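Local coordinates for LPXTG cell wall surface protein (Streptococcus gordonii, PDB 4IGB) that is anchored to the cell wall and probably acts as a surface adhesin, represented here by its N-terminal N1 and N2 domains, at residues B[128-131]-B[132-135]. Numbering follows the deposited sequence.
Sequences MNSA and QKST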
ATOM      1  N   MET B 128     -25.446 -13.238 -25.157  1.00 27.65           N
ATOM      2  CA  MET B 128     -24.558 -13.482 -26.290  1.00 38.00           C
ATOM      3  C   MET B 128     -25.288 -13.347 -27.616  1.00 42.55           C
ATOM      4  O   MET B 128     -24.745 -12.806 -28.585  1.00 29.67           O
ATOM      5  CB  MET B 128     -23.905 -14.861 -26.177  1.00 33.42           C
ATOM      6  CG  MET B 128     -22.887 -14.948 -25.048  1.00 32.95           C
ATOM      7  SD  MET B 128     -21.422 -13.939 -25.336  1.00 32.80           S
ATOM      8  CE  MET B 128     -20.475 -15.031 -26.396  1.00 24.90           C
ATOM      9  N   ASN B 129     -26.521 -13.843 -27.658  1.00 38.24           N
ATOM     10  CA  ASN B 129     -27.316 -13.786 -28.884  1.00 40.12           C
ATOM     11  C   ASN B 129     -28.047 -12.459 -29.106  1.00 45.85           C
ATOM     12  O   ASN B 129     -28.465 -12.161 -30.228  1.00 38.99           O
ATOM     13  CB  ASN B 129     -28.315 -14.940 -28.930  1.00 37.91           C
ATOM     14  CG  ASN B 129     -27.637 -16.276 -29.071  1.00 41.20           C
ATOM     15  OD1 ASN B 129     -28.113 -17.284 -28.556  1.00 52.92           O
ATOM     16  ND2 ASN B 129     -26.507 -16.290 -29.763  1.00 40.35           N
ATOM     17  N   SER B 130     -28.198 -11.671 -28.043  1.00 31.15           N
ATOM     18  CA  SER B 130     -28.926 -10.403 -28.135  1.00 34.62           C
ATOM     19  C   SER B 130     -28.392  -9.531 -29.266  1.00 36.33           C
ATOM     20  O   SER B 130     -27.300  -9.757 -29.786  1.00 45.34           O
ATOM     21  CB  SER B 130     -28.832  -9.628 -26.818  1.00 41.89           C
ATOM     22  OG  SER B 130     -27.617  -8.897 -26.762  1.00 43.80           O
ATOM     23  N   ALA B 131     -29.160  -8.522 -29.650  1.00 41.37           N
ATOM     24  CA  ALA B 131     -28.707  -7.604 -30.682  1.00 36.74           C
ATOM     25  C   ALA B 131     -27.882  -6.470 -30.079  1.00 37.39           C
ATOM     26  O   ALA B 131     -26.930  -5.994 -30.687  1.00 43.42           O
ATOM     27  CB  ALA B 131     -29.892  -7.051 -31.463  1.00 42.46           C
ATOM     28  N   GLN B 132     -28.242  -6.049 -28.873  1.00 42.32           N
ATOM     29  CA  GLN B 132     -27.668  -4.828 -28.317  1.00 47.43           C
ATOM     30  C   GLN B 132     -26.471  -5.018 -27.375  1.00 40.15           C
ATOM     31  O   GLN B 132     -25.702  -4.079 -27.187  1.00 43.91           O
ATOM     32  CB  GLN B 132     -28.749  -3.984 -27.631  1.00 50.67           C
ATOM     33  CG  GLN B 132     -29.497  -4.721 -26.528  1.00 78.43           C
ATOM     34  CD  GLN B 132     -30.196  -3.783 -25.553  1.00 95.41           C
ATOM     35  OE1 GLN B 132     -29.762  -2.643 -25.348  1.00 92.38           O
ATOM     36  NE2 GLN B 132     -31.286  -4.261 -24.944  1.00 97.27           N
ATOM     37  N   LYS B 133     -26.310  -6.203 -26.784  1.00 28.17           N
ATOM     38  CA  LYS B 133     -25.233  -6.406 -25.812  1.00 28.68           C
ATOM     39  C   LYS B 133     -23.965  -6.908 -26.491  1.00 36.80           C
ATOM     40  O   LYS B 133     -24.003  -7.883 -27.245  1.00 40.09           O
ATOM     41  CB  LYS B 133     -25.648  -7.387 -24.718  1.00 29.78           C
ATOM     42  CG  LYS B 133     -26.923  -7.030 -23.981  1.00 31.42           C
ATOM     43  CD  LYS B 133     -26.915  -5.604 -23.489  1.00 27.05           C
ATOM     44  CE  LYS B 133     -28.030  -5.406 -22.485  1.00 38.01           C
ATOM     45  NZ  LYS B 133     -28.328  -3.967 -22.247  1.00 44.46           N
ATOM     46  N   SER B 134     -22.837  -6.254 -26.221  1.00 30.14           N
ATOM     47  CA  SER B 134     -21.583  -6.616 -26.886  1.00 33.50           C
ATOM     48  C   SER B 134     -20.341  -6.562 -25.993  1.00 34.59           C
ATOM     49  O   SER B 134     -19.263  -6.985 -26.412  1.00 30.68           O
ATOM     50  CB  SER B 134     -21.346  -5.728 -28.105  1.00 28.16           C
ATOM     51  OG  SER B 134     -21.158  -4.379 -27.707  1.00 27.64           O
ATOM     52  N   THR B 135     -20.473  -6.041 -24.779  1.00 28.24           N
ATOM     53  CA  THR B 135     -19.308  -5.939 -23.910  1.00 23.33           C
ATOM     54  C   THR B 135     -19.578  -6.486 -22.516  1.00 32.10           C
ATOM     55  O   THR B 135     -20.727  -6.764 -22.151  1.00 25.62           O
ATOM     56  CB  THR B 135     -18.806  -4.491 -23.797  1.00 26.47           C
ATOM     57  OG1 THR B 135     -19.740  -3.722 -23.029  1.00 30.08           O
ATOM     58  CG2 THR B 135     -18.627  -3.858 -25.172  1.00 22.62           C
TER
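The hydroxyl of Ser130 reaches across a tight turn to the backbone of Lys133, where OG accepts a hydrogen bond from the Lys133 N at 3.0 Å with an N-H...O angle of 152°. With chi1 at 83°, OG sits between its own backbone N and carbonyl carbon, meeting this N-H. OG also lies against the start of the lysine side chain, 3.2 Å from Lys133 CB. Lys133 CG, beside its own backbone N and anti to the carbonyl carbon (chi1 -55°), sits 3.4 Å from Ser130 OG. Beyond it the lysine chain bends at chi2 and runs outward, and NZ hydrogen-bonds to the carbonyl oxygen of Asp163.

Ser130 OG is gripped twice, since it also donates to the carbonyl of Glu127 in helix 122-129, fixing the hydroxyl's rotation and tying the helix end to the turn. On the backbone, Lys78 NZ gathers the carbonyls of Met128, Ser130 and Lys133, bridging helix end and loop. Ser134 then pairs through its backbone with Val76 and Tyr164, leading into strand 135-142.

Ala131 and Gln132 occupy the corners with near-helical backbone angles, while Ser130 O stays 4.8 Å from Lys133 N. Residues 130-133 thus form a type I-like beta-turn with serine OG replacing the usual carbonyl acceptor, a bond familiar from helix N-caps although no helix follows here; it joins helix 122-129 to a strand of the N1 domain.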